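Local coordinates for protein acyl-CoA dehydrogenase (Slackia heliotrinireducens, PDB 4RM7) that is of unknown function but belongs to the acyl-CoA dehydrogenase family, whose members combine helical N- and C-terminal domains with a beta-sheet middle domain, at residues A[25-30]-A[39-44]; A[258-263]-A[353-358]; A[245-250]-A[304-309]. All coordinates share one frame; numbering follows the deposited sequence.

Contact 1 (A[25-30]-A[39-44])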
# COMPACT_ATOMS: atom_id res chain seq x y z
N LYS A 25 -1.20 26.73 27.82
CA LYS A 25 -1.35 26.99 29.24
C LYS A 25 -1.79 25.78 30.04
O LYS A 25 -1.24 25.52 31.10
CB LYS A 25 -2.35 28.12 29.43
CG LYS A 25 -2.75 28.42 30.85
CD LYS A 25 -3.36 29.81 30.90
CE LYS A 25 -4.18 30.03 32.15
NZ LYS A 25 -3.53 29.40 33.32
N TYR A 26 -2.77 25.05 29.56
CA TYR A 26 -3.29 23.93 30.32
C TYR A 26 -2.76 22.57 29.93
O TYR A 26 -2.55 21.72 30.78
CB TYR A 26 -4.81 23.91 30.28
CG TYR A 26 -5.44 25.06 31.01
CD1 TYR A 26 -5.48 25.09 32.39
CD2 TYR A 26 -5.99 26.11 30.32
CE1 TYR A 26 -6.05 26.15 33.06
CE2 TYR A 26 -6.56 27.17 30.98
CZ TYR A 26 -6.59 27.18 32.35
OH TYR A 26 -7.16 28.24 32.99
N PHE A 27 -2.57 22.34 28.65
CA PHE A 27 -2.24 21.01 28.18
C PHE A 27 -0.75 20.72 28.17
O PHE A 27 -0.14 20.58 27.14
CB PHE A 27 -2.87 20.76 26.83
CG PHE A 27 -4.35 20.87 26.84
CD1 PHE A 27 -5.11 20.00 27.57
CD2 PHE A 27 -4.98 21.87 26.14
CE1 PHE A 27 -6.48 20.10 27.59
CE2 PHE A 27 -6.35 21.98 26.17
CZ PHE A 27 -7.10 21.10 26.89
N THR A 28 -0.20 20.64 29.37
CA THR A 28 1.16 20.21 29.57
C THR A 28 1.24 18.71 29.53
O THR A 28 0.25 18.03 29.77
CB THR A 28 1.70 20.68 30.92
OG1 THR A 28 0.83 20.23 31.96
CG2 THR A 28 1.76 22.18 30.96
N PRO A 29 2.51 18.19 29.24
CA PRO A 29 2.55 16.73 29.23
C PRO A 29 2.15 16.17 30.57
O PRO A 29 1.43 15.18 30.62
CB PRO A 29 4.01 16.40 28.97
CG PRO A 29 4.51 17.54 28.19
CD PRO A 29 3.79 18.67 28.82
N ALA A 30 2.61 16.78 31.65
CA ALA A 30 2.28 16.28 32.97
C ALA A 30 0.79 16.34 33.26
O ALA A 30 0.24 15.41 33.80
CB ALA A 30 3.05 17.05 34.02
N GLN A 39 -9.42 10.09 33.16
CA GLN A 39 -10.41 10.00 32.09
C GLN A 39 -11.35 11.20 32.13
O GLN A 39 -12.57 11.05 32.19
CB GLN A 39 -11.21 8.70 32.21
CG GLN A 39 -10.34 7.46 32.23
CD GLN A 39 -11.12 6.20 32.50
OE1 GLN A 39 -12.32 6.14 32.24
NE2 GLN A 39 -10.45 5.18 33.02
N GLY A 40 -10.76 12.39 32.10
CA GLY A 40 -11.55 13.60 32.15
C GLY A 40 -10.74 14.82 32.55
O GLY A 40 -9.68 14.70 33.18
N LEU A 41 -11.25 15.99 32.18
CA LEU A 41 -10.57 17.24 32.43
C LEU A 41 -11.15 17.96 33.65
O LEU A 41 -12.34 17.82 33.95
CB LEU A 41 -10.65 18.14 31.19
CG LEU A 41 -10.12 17.60 29.87
CD1 LEU A 41 -10.36 18.61 28.77
CD2 LEU A 41 -8.64 17.27 29.97
N PRO A 42 -10.30 18.72 34.36
CA PRO A 42 -10.76 19.44 35.56
C PRO A 42 -11.75 20.53 35.21
O PRO A 42 -11.71 21.04 34.09
CB PRO A 42 -9.46 20.05 36.13
CG PRO A 42 -8.33 19.41 35.40
CD PRO A 42 -8.88 18.98 34.07
N ASP A 43 -12.60 20.89 36.17
CA ASP A 43 -13.62 21.93 35.98
C ASP A 43 -13.02 23.21 35.43
O ASP A 43 -13.60 23.86 34.56
CB ASP A 43 -14.34 22.24 37.30
CG ASP A 43 -15.05 21.03 37.90
OD1 ASP A 43 -15.32 20.04 37.18
OD2 ASP A 43 -15.35 21.08 39.11
N GLU A 44 -11.86 23.58 35.95
CA GLU A 44 -11.21 24.83 35.58
C GLU A 44 -10.85 24.87 34.10
O GLU A 44 -11.02 25.88 33.42
CB GLU A 44 -9.96 25.05 36.43
CG GLU A 44 -9.24 26.33 36.09
CD GLU A 44 -7.78 26.32 36.51
OE1 GLU A 44 -7.34 25.30 37.08
OE2 GLU A 44 -7.08 27.33 36.25
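The ring of Tyr-26 meets Glu-44 with its edge: OE2 of Glu-44 lies in the ring plane, beside CE1 of Tyr-26 at 3.6 Å and within 3.4 Å of its hydroxyl OH. One face of the same ring carries its chain neighbour, with CG of Lys-25 4.0 Å above the plane and displaced toward the rim; Tyr-22, one turn back on the helix, also meets this ring. The Phe-27 ring likewise uses an edge, where its CE1 touches the methyl CD2 of Leu-41 at 4.3 Å.

Tyr-26 OH donates to Glu-44 OE2, but the hydrogen bond is long and weak. The carboxylate stands almost perpendicular to the ring (89°), so the two flat groups do not stack. Glu-44 spans the gap because CG is anti to the backbone N (chi1 -180°) and the chain runs on extended, crossing the tyrosine at about a right angle. NZ of Lys-25 stops 5.0 Å from Glu-44 OE2, too far for a salt bridge, though its positive charge may favour the ionised carboxylate electrostatically. The Tyr-26 and Glu-44 pair is the more exposed side, while Phe-27 and Leu-41 are buried and both also pack on Phe-90 of helix 90-103.

The backbone changes direction around these side chains. Phe-27 centres an inverse gamma turn after helix 10-26, and Thr-28 N-caps helix 29-38 through OG1 to Ser-31 N. That helix ends in a Schellman motif with Gln-39 as its C-prime residue, and Pro-42 takes the N-cap position of helix 43-50. The turns at the two ends of helix 29-38 are thus tied together by their side chains, a local corner of the all-helical N-terminal domain of the acyl-CoA dehydrogenase fold.

Contact 2 (A[258-263]-A[353-358])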
# COMPACT_ATOMS: atom_id res chain seq x y z
N GLN A 258 -0.72 15.50 13.48
CA GLN A 258 0.22 16.59 13.35
C GLN A 258 1.18 16.62 14.56
O GLN A 258 2.35 16.97 14.41
CB GLN A 258 -0.53 17.91 13.21
CG GLN A 258 0.37 19.11 13.06
CD GLN A 258 1.18 19.05 11.79
OE1 GLN A 258 0.64 19.17 10.71
NE2 GLN A 258 2.50 18.87 11.92
N ALA A 259 0.67 16.23 15.73
CA ALA A 259 1.47 16.23 16.96
C ALA A 259 2.54 15.14 16.90
O ALA A 259 3.69 15.35 17.30
CB ALA A 259 0.59 16.03 18.18
N ALA A 260 2.15 13.98 16.37
CA ALA A 260 3.06 12.88 16.14
C ALA A 260 4.18 13.26 15.16
O ALA A 260 5.33 12.86 15.33
CB ALA A 260 2.30 11.67 15.62
N MSE A 261 3.82 14.01 14.13
CA MSE A 261 4.80 14.43 13.15
C MSE A 261 5.83 15.38 13.78
O MSE A 261 7.03 15.20 13.59
CB MSE A 261 4.11 15.10 11.95
CG MSE A 261 5.09 15.75 11.00
SE MSE A 261 6.15 14.43 10.03
CE MSE A 261 6.60 15.58 8.53
N GLU A 262 5.35 16.37 14.54
CA GLU A 262 6.26 17.23 15.29
C GLU A 262 7.26 16.47 16.17
O GLU A 262 8.45 16.81 16.19
CB GLU A 262 5.48 18.20 16.15
CG GLU A 262 4.68 19.17 15.33
CD GLU A 262 3.68 19.95 16.16
OE1 GLU A 262 3.68 19.77 17.40
OE2 GLU A 262 2.91 20.76 15.59
N ASP A 263 6.81 15.42 16.86
CA ASP A 263 7.74 14.63 17.69
C ASP A 263 8.77 13.90 16.82
O ASP A 263 9.97 13.88 17.16
CB ASP A 263 6.99 13.60 18.57
CG ASP A 263 6.08 14.26 19.59
OD1 ASP A 263 6.20 15.49 19.79
OD2 ASP A 263 5.25 13.56 20.21
N SER A 353 2.65 6.80 20.83
CA SER A 353 1.94 5.53 20.93
C SER A 353 0.46 5.68 21.36
O SER A 353 -0.37 4.87 20.98
CB SER A 353 2.67 4.58 21.90
OG SER A 353 2.84 5.16 23.18
N SER A 354 0.14 6.71 22.16
CA SER A 354 -1.26 7.01 22.45
C SER A 354 -1.93 7.56 21.22
O SER A 354 -3.06 7.20 20.90
CB SER A 354 -1.40 8.03 23.57
OG SER A 354 -0.44 7.81 24.58
N ILE A 355 -1.24 8.46 20.52
CA ILE A 355 -1.78 9.06 19.33
C ILE A 355 -2.14 7.98 18.31
O ILE A 355 -3.21 8.00 17.71
CB ILE A 355 -0.78 10.04 18.72
CG1 ILE A 355 -0.68 11.27 19.63
CG2 ILE A 355 -1.17 10.39 17.26
CD1 ILE A 355 0.47 12.21 19.22
N TRP A 356 -1.24 7.03 18.14
CA TRP A 356 -1.43 5.94 17.20
C TRP A 356 -2.69 5.16 17.55
O TRP A 356 -3.50 4.83 16.70
CB TRP A 356 -0.20 5.04 17.23
CG TRP A 356 -0.29 3.81 16.44
CD1 TRP A 356 -0.37 3.72 15.07
CD2 TRP A 356 -0.22 2.46 16.94
NE1 TRP A 356 -0.38 2.39 14.70
CE2 TRP A 356 -0.29 1.60 15.82
CE3 TRP A 356 -0.13 1.91 18.22
CZ2 TRP A 356 -0.26 0.21 15.94
CZ3 TRP A 356 -0.12 0.52 18.34
CH2 TRP A 356 -0.19 -0.31 17.21
N GLN A 357 -2.85 4.87 18.83
CA GLN A 357 -4.05 4.20 19.31
C GLN A 357 -5.31 5.03 19.13
O GLN A 357 -6.32 4.51 18.70
CB GLN A 357 -3.87 3.83 20.78
CG GLN A 357 -2.80 2.76 20.98
CD GLN A 357 -2.50 2.51 22.45
OE1 GLN A 357 -2.64 3.39 23.31
NE2 GLN A 357 -2.09 1.30 22.75
N ASP A 358 -5.25 6.32 19.47
CA ASP A 358 -6.36 7.24 19.23
C ASP A 358 -6.77 7.20 17.77
O ASP A 358 -7.96 7.02 17.43
CB ASP A 358 -6.00 8.69 19.60
CG ASP A 358 -5.81 8.89 21.09
OD1 ASP A 358 -6.31 8.07 21.90
OD2 ASP A 358 -5.16 9.89 21.46
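Two helices of the C-terminal helical domain, 234-270 and 351-362, meet here through Ile-355, which lies against the small side chains of Ala-259 and Ala-260. Both branches of the isoleucine are used. CD1 of Ile-355 reaches 4.0 Å from CB of Ala-259 and 3.8 Å from the backbone N of Ala-260, so the longer branch rests partly on the main chain. The short branch, CG2 of Ile-355, meets CB of Ala-260 at 4.0 Å. With CG1 anti to the carbonyl carbon (chi1 -70°) and CG2 anti to the backbone N, the CG2 methyl and the CG1-CD1 arm spread over the alanine pair. The alanines let the backbones come close: CA of Ala-260 and CA of Ile-355 are 6.9 Å apart.

All three touching residues are buried, and Ile-355 also packs on Ala-334 of helix 316-341. Along one margin Asp-263 forms a salt bridge with Arg-351, joining the same two helices. The far side of helix 351-362 faces a second subunit, where Trp-356 stacks on Trp-356 of that chain. The contact is part of the helix packing of the C-terminal helical domain of the acyl-CoA dehydrogenase fold, here next to a subunit interface.

Contact 3 (A[245-250]-A[304-309])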
# COMPACT_ATOMS: atom_id res chain seq x y z
N GLY A 245 -20.29 15.56 12.88
CA GLY A 245 -19.48 14.75 13.78
C GLY A 245 -18.29 14.14 13.06
O GLY A 245 -17.23 13.95 13.65
N ARG A 246 -18.45 13.83 11.78
CA ARG A 246 -17.36 13.30 10.99
C ARG A 246 -16.30 14.37 10.73
O ARG A 246 -15.11 14.08 10.78
CB ARG A 246 -17.86 12.74 9.67
CG ARG A 246 -18.76 11.57 9.85
CD ARG A 246 -19.08 10.88 8.59
NE ARG A 246 -20.10 9.87 8.85
CZ ARG A 246 -21.27 9.82 8.22
NH1 ARG A 246 -21.56 10.69 7.27
NH2 ARG A 246 -22.14 8.88 8.54
N VAL A 247 -16.73 15.60 10.49
CA VAL A 247 -15.76 16.67 10.28
C VAL A 247 -14.94 16.89 11.55
O VAL A 247 -13.71 16.95 11.51
CB VAL A 247 -16.44 17.98 9.84
CG1 VAL A 247 -15.38 19.02 9.53
CG2 VAL A 247 -17.32 17.72 8.59
N PHE A 248 -15.63 16.97 12.69
CA PHE A 248 -14.99 17.08 13.99
C PHE A 248 -13.98 15.98 14.23
O PHE A 248 -12.86 16.25 14.66
CB PHE A 248 -16.04 17.05 15.09
CG PHE A 248 -16.90 18.27 15.12
CD1 PHE A 248 -16.54 19.40 14.39
CD2 PHE A 248 -18.07 18.29 15.88
CE1 PHE A 248 -17.34 20.52 14.42
CE2 PHE A 248 -18.87 19.42 15.91
CZ PHE A 248 -18.52 20.54 15.18
N THR A 249 -14.37 14.75 13.95
CA THR A 249 -13.51 13.61 14.21
C THR A 249 -12.27 13.65 13.32
O THR A 249 -11.15 13.34 13.75
CB THR A 249 -14.27 12.31 14.00
OG1 THR A 249 -15.17 12.14 15.08
CG2 THR A 249 -13.33 11.13 13.98
N CYS A 250 -12.46 14.08 12.08
CA CYS A 250 -11.33 14.16 11.17
C CYS A 250 -10.38 15.31 11.56
O CYS A 250 -9.16 15.16 11.49
CB CYS A 250 -11.82 14.28 9.72
SG CYS A 250 -12.59 12.71 9.17
N GLY A 304 -11.57 21.76 3.39
CA GLY A 304 -12.43 21.94 2.23
C GLY A 304 -13.88 21.62 2.60
O GLY A 304 -14.79 22.40 2.31
N ALA A 305 -14.09 20.48 3.26
CA ALA A 305 -15.44 20.08 3.65
C ALA A 305 -16.03 21.13 4.57
O ALA A 305 -17.19 21.49 4.45
CB ALA A 305 -15.45 18.70 4.32
N ALA A 306 -15.21 21.65 5.49
CA ALA A 306 -15.69 22.64 6.44
C ALA A 306 -16.04 23.96 5.76
O ALA A 306 -17.06 24.58 6.08
CB ALA A 306 -14.67 22.87 7.52
N ARG A 307 -15.21 24.40 4.82
CA ARG A 307 -15.47 25.68 4.18
C ARG A 307 -16.71 25.58 3.27
O ARG A 307 -17.44 26.56 3.13
CB ARG A 307 -14.24 26.16 3.40
CG ARG A 307 -13.11 26.70 4.28
CD ARG A 307 -11.92 27.24 3.45
NE ARG A 307 -11.17 28.32 4.09
CZ ARG A 307 -9.83 28.44 4.04
NH1 ARG A 307 -9.08 27.55 3.40
NH2 ARG A 307 -9.22 29.46 4.65
N GLU A 308 -16.96 24.40 2.69
CA GLU A 308 -18.20 24.17 1.94
C GLU A 308 -19.45 24.46 2.76
O GLU A 308 -20.35 25.14 2.30
CB GLU A 308 -18.29 22.72 1.44
CG GLU A 308 -17.79 22.49 0.04
CD GLU A 308 -17.96 21.04 -0.40
OE1 GLU A 308 -18.42 20.21 0.41
OE2 GLU A 308 -17.67 20.73 -1.57
N TYR A 309 -19.51 23.93 3.98
CA TYR A 309 -20.65 24.21 4.83
C TYR A 309 -20.84 25.70 5.00
O TYR A 309 -21.94 26.21 4.86
CB TYR A 309 -20.49 23.58 6.21
CG TYR A 309 -20.96 22.17 6.32
CD1 TYR A 309 -22.32 21.87 6.45
CD2 TYR A 309 -20.05 21.12 6.31
CE1 TYR A 309 -22.75 20.55 6.56
CE2 TYR A 309 -20.46 19.80 6.44
CZ TYR A 309 -21.80 19.53 6.57
OH TYR A 309 -22.17 18.22 6.68
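Val-247 of helix 234-270 sends its two methyl groups to different residues of helix 282-311: CG1 of Val-247 lies 4.4 Å from CB of Ala-306, and CG2 of Val-247 lies 4.3 Å from CE2 of Tyr-309. With CG1 anti to the backbone N (chi1 -175°), CG1 faces Ala-306 and CG2 faces the tyrosine about one turn further along. It approaches that ring obliquely. At the closest point, CA of Val-247 and CA of Ala-306 are 7.1 Å apart, a spacing that suits the pairing of a small alanine with a branched valine.

This valine-alanine pair is the fully buried half. The Tyr-309 side is the more exposed one: the ring is partly exposed and only one valine methyl meets it, while other residues also pack on it, among them His-314, stacked, and Tyr-244, meeting it at a slant. Ala-305 also points toward helix 234-270, its CB 4.8 Å from CG2 of Val-247, a looser approach. Arg-307, partly exposed and without contact to 245-250, makes a cation-pi contact with Phe-71.

Helix 70-84 of the N-terminal domain closes over one side, where Val-74 touches Val-247 and Leu-70 touches Tyr-309. Helix 316-341 lies along another, receiving Arg-246 and Cys-250 at Met-322 and Lys-323, so the two long helices pair between these neighbours.

Contacts 2 and 3 are buried meetings of helices in the C-terminal domain, made by apolar side chains, and both draw on helix 234-270: contact 3 uses it against helix 282-311, contact 2, further along, against helix 351-362. Their centres lie about 21 Å apart. In each a branched side chain sits over alanine, with an aromatic ring added in contact 3. Contact 1 differs in place and chemistry. It belongs to the N-terminal domain, joins the turns that link helices 10-26, 29-38 and 43-50, and pairs a buried apolar touch with a weak polar bond at the surface. Other subunits reach the segments of contacts 2 and 3, but none touches those of contact 1.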